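PDB 3ZUC: cellulosomal scaffoldin from Acetivibrio cellulolyticus, which probably binds crystalline cellulose through this family 3b carbohydrate-binding module, one part of the scaffoldin around which the cellulosome is built. Local coordinates for residues K42-F47 and D84-I89; K25-N30 and N101-V106. All coordinates share one frame; numbering follows the deposited sequence. Where two conformers were deposited one is given.

Interaction 1. Residues K42-F47 and D84-I89; sequences KLHYYF and DQYLEI. With EDO (1,2-ethanediol), chain C.
Residues Leu-43 to Phe-47 pair with Gln-85 to Ile-89 in antiparallel order, the two strand directions 159° apart, and the hydrogen-bonded pairs are Leu-43 with Ile-89, Tyr-45 with Leu-87 and Phe-47 with Gln-85. On the face carrying His-44, Tyr-46, Tyr-86 and Glu-88, the imidazole is fixed from both nitrogens. His-44 NE2 donates to Glu-88 OE1 at 2.7 Å; OE1 receives it on its anti lone pair, the one turned away from OE2, with ring and carboxylate nearly coplanar. His-44 ND1 gives an almost straight bond of 2.8 Å to Tyr-46 OH, in the ring plane. With both nitrogens donating, the imidazole may be cationic, a state the carboxylate would stabilise. Tyr-86 CG sits between backbone N and carbonyl carbon (chi1 58°). Its phenol lies against the imidazole in a face-to-face stack, CE2 above it near the rim, the planes inclined to each other and the centroids of the His-44 and Tyr-86 rings 4.2 Å apart. A 1,2-ethanediol, probably from the crystallisation liquor, bonds through O2 to Tyr-46 OH at 2.6 Å. Glu-88 OE2 accepts a hydrogen bond from a water that in turn accepts one from Lys-42 NZ, so the opposite charges are joined indirectly.

On the other face Gln-85 CB lies over the Phe-47 ring, 3.8 Å from CZ of Phe-47, and the Phe-47 ring meets that of Phe-110 in the facing sheet. At the strand end Phe-47 O accepts from Asp-84 N at 2.9 Å and also from Gln-85 N, a classic beta bulge beside the calcium site, where Asp-123 touches Phe-47. The His-Tyr-Glu cluster on an outer sheet face is consistent with the shallow groove of the family 3 jelly-roll module.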
ATOM      1  N   LYS A  42      -3.922  -3.815   7.239  0.60  5.98           N
ATOM      2  CA  LYS A  42      -4.050  -2.614   6.423  0.60  5.72           C
ATOM      3  C   LYS A  42      -2.668  -2.235   5.900  0.60  5.42           C
ATOM      4  O   LYS A  42      -1.648  -2.578   6.519  0.60  5.54           O
ATOM      5  CB  LYS A  42      -4.634  -1.436   7.231  0.60  6.32           C
ATOM      6  CG  LYS A  42      -5.975  -1.755   7.920  0.60  7.93           C
ATOM      7  CD  LYS A  42      -6.510  -0.638   8.800  0.60 10.65           C
ATOM      8  CE  LYS A  42      -7.868  -1.024   9.402  0.60 13.06           C
ATOM      9  NZ  LYS A  42      -8.282  -0.123  10.508  0.60 15.22           N
ATOM     10  N   LEU A  43      -2.646  -1.509   4.785  1.00  5.30           N
ATOM     11  CA  LEU A  43      -1.412  -0.993   4.201  1.00  5.40           C
ATOM     12  C   LEU A  43      -1.581   0.492   3.935  1.00  4.95           C
ATOM     13  O   LEU A  43      -2.665   0.919   3.545  1.00  5.73           O
ATOM     14  CB  LEU A  43      -1.100  -1.682   2.858  1.00  5.63           C
ATOM     15  CG  LEU A  43      -1.148  -3.205   2.865  1.00  6.48           C
ATOM     16  CD1 LEU A  43      -1.052  -3.753   1.458  1.00  7.36           C
ATOM     17  CD2 LEU A  43      -0.061  -3.777   3.749  1.00  8.29           C
ATOM     18  N   HIS A  44      -0.518   1.280   4.111  1.00  4.98           N
ATOM     19  CA  HIS A  44      -0.533   2.694   3.739  1.00  5.12           C
ATOM     20  C   HIS A  44       0.544   3.037   2.707  1.00  5.02           C
ATOM     21  O   HIS A  44       1.690   2.583   2.804  1.00  5.94           O
ATOM     22  CB  HIS A  44      -0.277   3.627   4.930  1.00  5.51           C
ATOM     23  CG  HIS A  44      -1.366   3.666   5.937  1.00  5.62           C
ATOM     24  ND1 HIS A  44      -1.261   4.408   7.095  1.00  6.18           N
ATOM     25  CD2 HIS A  44      -2.580   3.083   5.963  1.00  6.06           C
ATOM     26  CE1 HIS A  44      -2.369   4.265   7.805  1.00  6.28           C
ATOM     27  NE2 HIS A  44      -3.187   3.465   7.139  1.00  6.39           N
ATOM     28  N   TYR A  45       0.144   3.899   1.785  1.00  4.95           N
ATOM     29  CA  TYR A  45       1.034   4.536   0.811  1.00  5.08           C
ATOM     30  C   TYR A  45       0.861   6.051   0.959  1.00  4.96           C
ATOM     31  O   TYR A  45      -0.251   6.560   0.772  1.00  5.47           O
ATOM     32  CB  TYR A  45       0.698   4.088  -0.606  1.00  5.50           C
ATOM     33  CG  TYR A  45       1.643   4.615  -1.659  1.00  5.41           C
ATOM     34  CD1 TYR A  45       1.434   5.845  -2.268  1.00  5.57           C
ATOM     35  CD2 TYR A  45       2.774   3.889  -2.028  1.00  5.59           C
ATOM     36  CE1 TYR A  45       2.319   6.337  -3.220  1.00  5.70           C
ATOM     37  CE2 TYR A  45       3.664   4.369  -2.970  1.00  5.69           C
ATOM     38  CZ  TYR A  45       3.431   5.589  -3.574  1.00  5.83           C
ATOM     39  OH  TYR A  45       4.333   6.006  -4.532  1.00  6.25           O
ATOM     40  N   TYR A  46       1.937   6.752   1.302  1.00  4.75           N
ATOM     41  CA  TYR A  46       1.925   8.176   1.624  1.00  5.22           C
ATOM     42  C   TYR A  46       2.423   9.019   0.455  1.00  5.22           C
ATOM     43  O   TYR A  46       3.423   8.683  -0.193  1.00  5.51           O
ATOM     44  CB  TYR A  46       2.845   8.426   2.827  1.00  5.39           C
ATOM     45  CG  TYR A  46       2.407   7.737   4.091  1.00  5.44           C
ATOM     46  CD1 TYR A  46       1.482   8.341   4.934  1.00  5.58           C
ATOM     47  CD2 TYR A  46       2.885   6.483   4.447  1.00  5.57           C
ATOM     48  CE1 TYR A  46       1.044   7.741   6.091  1.00  6.06           C
ATOM     49  CE2 TYR A  46       2.455   5.868   5.606  1.00  6.28           C
ATOM     50  CZ  TYR A  46       1.533   6.488   6.432  1.00  6.19           C
ATOM     51  OH  TYR A  46       1.135   5.857   7.594  1.00  6.78           O
ATOM     52  N   PHE A  47       1.747  10.136   0.210  1.00  4.87           N
ATOM     53  CA  PHE A  47       2.061  10.943  -0.947  1.00  5.10           C
ATOM     54  C   PHE A  47       1.583  12.378  -0.752  1.00  5.16           C
ATOM     55  O   PHE A  47       0.823  12.679   0.173  1.00  5.32           O
ATOM     56  CB  PHE A  47       1.441  10.308  -2.220  1.00  5.26           C
ATOM     57  CG  PHE A  47      -0.069  10.241  -2.219  1.00  5.21           C
ATOM     58  CD1 PHE A  47      -0.753   9.236  -1.539  1.00  5.41           C
ATOM     59  CD2 PHE A  47      -0.826  11.169  -2.935  1.00  5.58           C
ATOM     60  CE1 PHE A  47      -2.139   9.174  -1.559  1.00  5.74           C
ATOM     61  CE2 PHE A  47      -2.200  11.103  -2.962  1.00  5.92           C
ATOM     62  CZ  PHE A  47      -2.867  10.102  -2.278  1.00  5.63           C
ATOM     63  N   ASP A  84       0.864  14.594   2.329  1.00  5.68           N
ATOM     64  CA  ASP A  84      -0.360  15.276   2.706  1.00  5.72           C
ATOM     65  C   ASP A  84      -1.574  14.352   2.684  1.00  5.30           C
ATOM     66  O   ASP A  84      -2.616  14.742   3.211  1.00  5.58           O
ATOM     67  CB  ASP A  84      -0.587  16.605   1.982  1.00  6.39           C
ATOM     68  CG  ASP A  84      -0.682  16.496   0.487  1.00  6.99           C
ATOM     69  OD1 ASP A  84      -1.142  15.477  -0.044  1.00  7.40           O
ATOM     70  OD2 ASP A  84      -0.204  17.453  -0.171  1.00 11.47           O
ATOM     71  N   GLN A  85      -1.426  13.127   2.171  1.00  5.33           N
ATOM     72  CA  GLN A  85      -2.484  12.125   2.156  1.00  5.36           C
ATOM     73  C   GLN A  85      -1.872  10.752   2.253  1.00  5.07           C
ATOM     74  O   GLN A  85      -0.679  10.565   2.001  1.00  5.58           O
ATOM     75  CB  GLN A  85      -3.330  12.186   0.867  1.00  6.07           C
ATOM     76  CG  GLN A  85      -4.004  13.521   0.660  1.00  6.21           C
ATOM     77  CD  GLN A  85      -5.138  13.483  -0.329  1.00  6.92           C
ATOM     78  OE1 GLN A  85      -5.641  12.414  -0.701  1.00  8.98           O
ATOM     79  NE2 GLN A  85      -5.614  14.658  -0.704  1.00  7.16           N
ATOM     80  N   TYR A  86      -2.708   9.769   2.572  1.00  5.71           N
ATOM     81  CA  TYR A  86      -2.345   8.385   2.363  1.00  5.81           C
ATOM     82  C   TYR A  86      -3.503   7.602   1.782  1.00  5.51           C
ATOM     83  O   TYR A  86      -4.672   7.864   2.053  1.00  5.99           O
ATOM     84  CB  TYR A  86      -1.807   7.713   3.632  1.00  6.61           C
ATOM     85  CG  TYR A  86      -2.709   7.689   4.848  1.00  6.84           C
ATOM     86  CD1 TYR A  86      -2.678   8.726   5.757  1.00  7.81           C
ATOM     87  CD2 TYR A  86      -3.528   6.606   5.138  1.00  7.14           C
ATOM     88  CE1 TYR A  86      -3.427   8.685   6.941  1.00  8.45           C
ATOM     89  CE2 TYR A  86      -4.295   6.568   6.306  1.00  7.86           C
ATOM     90  CZ  TYR A  86      -4.235   7.610   7.203  1.00  8.58           C
ATOM     91  OH  TYR A  86      -4.967   7.564   8.384  1.00 10.09           O
ATOM     92  N   LEU A  87      -3.135   6.617   0.974  1.00  5.42           N
ATOM     93  CA  LEU A  87      -3.995   5.507   0.589  1.00  5.44           C
ATOM     94  C   LEU A  87      -3.943   4.474   1.696  1.00  5.23           C
ATOM     95  O   LEU A  87      -2.852   4.096   2.127  1.00  5.76           O
ATOM     96  CB  LEU A  87      -3.450   4.895  -0.699  1.00  6.05           C
ATOM     97  CG  LEU A  87      -4.003   3.526  -1.095  1.00  6.20           C
ATOM     98  CD1 LEU A  87      -5.459   3.569  -1.473  1.00  7.26           C
ATOM     99  CD2 LEU A  87      -3.155   2.915  -2.195  1.00  7.22           C
ATOM    100  N   GLU A  88      -5.101   3.994   2.127  1.00  5.23           N
ATOM    101  CA  GLU A  88      -5.202   2.877   3.051  1.00  5.55           C
ATOM    102  C   GLU A  88      -5.887   1.717   2.335  1.00  5.73           C
ATOM    103  O   GLU A  88      -7.031   1.847   1.884  1.00  6.16           O
ATOM    104  CB  GLU A  88      -5.996   3.256   4.309  1.00  6.48           C
ATOM    105  CG  GLU A  88      -6.125   2.108   5.292  1.00  7.35           C
ATOM    106  CD  GLU A  88      -6.633   2.582   6.636  1.00  8.63           C
ATOM    107  OE1 GLU A  88      -5.853   3.133   7.437  1.00  9.34           O
ATOM    108  OE2 GLU A  88      -7.840   2.430   6.891  1.00 11.42           O
ATOM    109  N   ILE A  89      -5.169   0.605   2.209  1.00  5.71           N
ATOM    110  CA  ILE A  89      -5.675  -0.614   1.604  1.00  5.77           C
ATOM    111  C   ILE A  89      -6.130  -1.556   2.708  1.00  5.88           C
ATOM    112  O   ILE A  89      -5.428  -1.736   3.706  1.00  6.53           O
ATOM    113  CB  ILE A  89      -4.590  -1.280   0.742  1.00  6.53           C
ATOM    114  CG1 ILE A  89      -4.189  -0.378  -0.420  1.00  7.65           C
ATOM    115  CG2 ILE A  89      -5.044  -2.638   0.243  1.00  7.53           C
ATOM    116  CD1 ILE A  89      -2.962  -0.838  -1.162  1.00  8.45           C
TER
HETATM  117  C1  EDO C1155      -1.546   7.367  10.430  0.57  9.34           C
HETATM  118  O1  EDO C1155      -1.454   5.954  10.275  0.57  8.38           O
HETATM  119  C2  EDO C1155      -0.739   8.062   9.352  0.57 10.13           C
HETATM  120  O2  EDO C1155       0.634   7.658   9.422  0.57  8.31           O
HETATM  121  O   HOH W   1      -8.773   2.456   9.388  1.00 22.80           O

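Interaction 2. Residues K25-N30 and N101-V106; sequences KFRLTN and NTSIEV
Glu-105 OE1 is gripped by two groups, the hydroxyl of Tyr-133 and a water that donates to it at 2.6 Å from OE1; this water accepts from Lys-25 NZ, 2.8 Å away. Lys-25 and Glu-105 run side by side in the same direction, the lysine bent where CE swings round CG-CD (chi3 63°). A second water, in the plane of the Arg-27 guanidinium, bridges NH1 to Glu-105 OE2. Both cations have further partners, Lys-25 NZ in a hydrogen bond to Gln-107 and Arg-27 NE in a salt bridge with Glu-9 on the adjoining strand. The carboxylate thus meets both cations across the strands through water, and its negative charge is probably partly offset by them.

Beneath these groups the backbones are antiparallel. Leu-28 N reaches Ile-104 O at 2.8 Å in a bond of 171°, and Phe-26 exchanges two bonds with Val-106. The opposite face is apolar over Phe-26, Leu-28, Ile-104 and Val-106: Leu-28 CB meets Ile-104 CG1 at 4.2 Å, and Phe-26 CB stands 4.3 Å from Val-106 CB. The Phe-26 ring leads away from Val-106 into the core, where it meets Phe-10 edge to face. A polar outer face and a largely apolar inner face are what a sheet of a beta sandwich presents, here in the jelly roll of a cellulose-binding module.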
ATOM      1  N   LYS A  25       2.641  -1.635  -5.824  1.00  6.54           N
ATOM      2  CA  LYS A  25       2.690  -3.087  -5.796  1.00  7.31           C
ATOM      3  C   LYS A  25       3.330  -3.538  -4.496  1.00  6.48           C
ATOM      4  O   LYS A  25       4.482  -3.196  -4.226  1.00  7.53           O
ATOM      5  CB  LYS A  25       3.522  -3.638  -6.990  1.00  9.62           C
ATOM      6  CG  LYS A  25       2.842  -3.452  -8.293  1.00 10.97           C
ATOM      7  CD  LYS A  25       3.565  -4.099  -9.425  1.00 11.67           C
ATOM      8  CE  LYS A  25       3.674  -5.603  -9.304  1.00 11.46           C
ATOM      9  NZ  LYS A  25       3.771  -6.246 -10.672  1.00 10.41           N
ATOM     10  N   PHE A  26       2.592  -4.315  -3.713  1.00  6.45           N
ATOM     11  CA  PHE A  26       3.076  -4.851  -2.466  1.00  6.65           C
ATOM     12  C   PHE A  26       3.236  -6.363  -2.564  1.00  6.88           C
ATOM     13  O   PHE A  26       2.432  -7.035  -3.214  1.00  7.89           O
ATOM     14  CB  PHE A  26       2.058  -4.614  -1.338  1.00  7.40           C
ATOM     15  CG  PHE A  26       1.879  -3.183  -0.909  1.00  7.56           C
ATOM     16  CD1 PHE A  26       1.028  -2.328  -1.564  1.00  8.90           C
ATOM     17  CD2 PHE A  26       2.550  -2.707   0.208  1.00  8.14           C
ATOM     18  CE1 PHE A  26       0.876  -0.993  -1.084  1.00 10.28           C
ATOM     19  CE2 PHE A  26       2.385  -1.426   0.677  1.00  9.85           C
ATOM     20  CZ  PHE A  26       1.570  -0.591   0.035  1.00 10.21           C
ATOM     21  N   ARG A  27       4.227  -6.905  -1.868  1.00  7.03           N
ATOM     22  CA  ARG A  27       4.312  -8.341  -1.625  1.00  7.57           C
ATOM     23  C   ARG A  27       4.372  -8.534  -0.126  1.00  7.22           C
ATOM     24  O   ARG A  27       5.240  -7.977   0.545  1.00  7.99           O
ATOM     25  CB  ARG A  27       5.517  -8.985  -2.314  1.00  8.67           C
ATOM     26  CG  ARG A  27       5.570 -10.504  -2.076  1.00  9.51           C
ATOM     27  CD  ARG A  27       6.423 -11.221  -3.092  1.00 10.88           C
ATOM     28  NE  ARG A  27       7.816 -10.843  -2.967  1.00 11.37           N
ATOM     29  CZ  ARG A  27       8.735 -11.129  -3.874  1.00 13.01           C
ATOM     30  NH1 ARG A  27       8.397 -11.777  -4.984  1.00 13.68           N
ATOM     31  NH2 ARG A  27       9.983 -10.758  -3.668  1.00 14.00           N
ATOM     32  N   LEU A  28       3.422  -9.304   0.381  1.00  7.12           N
ATOM     33  CA  LEU A  28       3.285  -9.557   1.802  1.00  7.38           C
ATOM     34  C   LEU A  28       3.658 -10.999   2.076  1.00  7.88           C
ATOM     35  O   LEU A  28       3.092 -11.898   1.460  1.00  8.76           O
ATOM     36  CB  LEU A  28       1.846  -9.330   2.246  1.00  8.08           C
ATOM     37  CG  LEU A  28       1.226  -7.994   1.836  1.00  8.61           C
ATOM     38  CD1 LEU A  28      -0.206  -7.923   2.352  1.00  9.58           C
ATOM     39  CD2 LEU A  28       2.063  -6.787   2.252  1.00  9.32           C
ATOM     40  N   THR A  29       4.578 -11.223   3.016  1.00  8.24           N
ATOM     41  CA  THR A  29       5.038 -12.570   3.350  1.00  9.33           C
ATOM     42  C   THR A  29       4.812 -12.852   4.815  1.00  9.43           C
ATOM     43  O   THR A  29       5.193 -12.054   5.672  1.00 10.06           O
ATOM     44  CB  THR A  29       6.536 -12.744   3.027  1.00 10.82           C
ATOM     45  OG1 THR A  29       6.775 -12.449   1.649  1.00 11.35           O
ATOM     46  CG2 THR A  29       7.007 -14.181   3.306  1.00 12.09           C
ATOM     47  N   ASN A  30       4.170 -13.978   5.096  1.00  9.77           N
ATOM     48  CA  ASN A  30       4.061 -14.457   6.463  1.00 10.56           C
ATOM     49  C   ASN A  30       5.342 -15.210   6.808  1.00 11.51           C
ATOM     50  O   ASN A  30       5.569 -16.291   6.296  1.00 12.74           O
ATOM     51  CB  ASN A  30       2.840 -15.362   6.600  1.00 10.96           C
ATOM     52  CG  ASN A  30       2.630 -15.847   8.005  1.00 11.50           C
ATOM     53  OD1 ASN A  30       3.483 -15.683   8.879  1.00 12.83           O
ATOM     54  ND2 ASN A  30       1.490 -16.452   8.244  1.00 11.55           N
ATOM     55  N   ASN A 101       4.837 -18.991   6.023  0.55 17.00           N
ATOM     56  CA  ASN A 101       5.863 -19.127   5.007  0.55 17.79           C
ATOM     57  C   ASN A 101       5.246 -19.094   3.615  0.55 17.21           C
ATOM     58  O   ASN A 101       5.581 -19.919   2.757  0.55 18.14           O
ATOM     59  CB  ASN A 101       6.620 -20.427   5.242  0.55 19.53           C
ATOM     60  CG  ASN A 101       7.073 -20.557   6.668  0.55 20.96           C
ATOM     61  OD1 ASN A 101       7.756 -19.674   7.191  0.55 21.87           O
ATOM     62  ND2 ASN A 101       6.654 -21.627   7.327  0.55 21.67           N
ATOM     63  N   THR A 102       4.307 -18.171   3.411  1.00 15.91           N
ATOM     64  CA  THR A 102       3.753 -17.914   2.077  1.00 14.82           C
ATOM     65  C   THR A 102       3.628 -16.441   1.851  1.00 12.10           C
ATOM     66  O   THR A 102       3.601 -15.652   2.792  1.00 11.37           O
ATOM     67  CB  THR A 102       2.391 -18.586   1.835  1.00 17.16           C
ATOM     68  OG1 THR A 102       1.327 -17.933   2.527  1.00 18.63           O
ATOM     69  CG2 THR A 102       2.433 -20.002   2.288  1.00 18.36           C
ATOM     70  N   SER A 103       3.515 -16.058   0.588  0.58 12.02           N
ATOM     71  CA  SER A 103       3.396 -14.662   0.243  0.58 11.10           C
ATOM     72  C   SER A 103       2.311 -14.437  -0.784  0.58 10.27           C
ATOM     73  O   SER A 103       1.970 -15.327  -1.569  0.58 11.58           O
ATOM     74  CB  SER A 103       4.713 -14.151  -0.315  0.58 12.50           C
ATOM     75  OG  SER A 103       4.978 -14.758  -1.564  0.58 12.76           O
ATOM     76  N   ILE A 104       1.791 -13.219  -0.776  1.00  8.98           N
ATOM     77  CA  ILE A 104       0.839 -12.773  -1.773  1.00  8.81           C
ATOM     78  C   ILE A 104       1.249 -11.403  -2.285  1.00  8.28           C
ATOM     79  O   ILE A 104       1.805 -10.574  -1.567  1.00  9.08           O
ATOM     80  CB  ILE A 104      -0.591 -12.695  -1.236  1.00 10.22           C
ATOM     81  CG1 ILE A 104      -0.679 -11.781  -0.021  1.00 10.81           C
ATOM     82  CG2 ILE A 104      -1.138 -14.100  -0.946  1.00 11.15           C
ATOM     83  CD1 ILE A 104      -2.103 -11.391   0.374  1.00 13.05           C
ATOM     84  N   GLU A 105       0.925 -11.148  -3.546  1.00  9.18           N
ATOM     85  CA  GLU A 105       1.069  -9.827  -4.141  1.00  9.14           C
ATOM     86  C   GLU A 105      -0.266  -9.080  -4.082  1.00  8.04           C
ATOM     87  O   GLU A 105      -1.341  -9.686  -4.146  1.00  8.73           O
ATOM     88  CB  GLU A 105       1.525  -9.937  -5.607  1.00 10.55           C
ATOM     89  CG  GLU A 105       2.931 -10.540  -5.768  1.00 12.62           C
ATOM     90  CD  GLU A 105       3.488 -10.538  -7.190  1.00 14.73           C
ATOM     91  OE1 GLU A 105       3.458  -9.500  -7.865  1.00 13.69           O
ATOM     92  OE2 GLU A 105       4.037 -11.581  -7.608  1.00 19.56           O
ATOM     93  N   VAL A 106      -0.179  -7.752  -3.996  1.00  7.74           N
ATOM     94  CA  VAL A 106      -1.322  -6.860  -4.098  1.00  7.63           C
ATOM     95  C   VAL A 106      -0.922  -5.771  -5.087  1.00  6.62           C
ATOM     96  O   VAL A 106      -0.033  -4.974  -4.808  1.00  7.83           O
ATOM     97  CB  VAL A 106      -1.669  -6.252  -2.748  1.00  9.74           C
ATOM     98  CG1 VAL A 106      -2.837  -5.325  -2.892  1.00 11.51           C
ATOM     99  CG2 VAL A 106      -1.992  -7.350  -1.740  1.00 12.75           C
TER
HETATM  100  O   HOH W   2       4.855  -8.712  -9.972  1.00 14.75           O
HETATM  101  O   HOH W   3       5.882 -13.157  -5.709  1.00 18.16           O

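The two contacts lie in opposite sheets of the sandwich, their centres about 18 Å apart. Strands 24-30 and 102-112 are neighbours in one five-stranded antiparallel sheet, and strands 42-47 and 83-91 in the other. Along the chain interaction 1 is nested within the loop closed by interaction 2, and the chain crosses more than once, strand 55-61 returning to the sheet of interaction 2 in between. Their inward faces meet in the shared core: Leu-43 CD1 approaches Phe-26 CG at 3.8 Å, and Ile-89 CD1 and Leu-28 join the same apolar layer. Both polar faces point outward, leaving the sandwich with two distinct outer surfaces, while the calcium site lies beside the end of interaction 1.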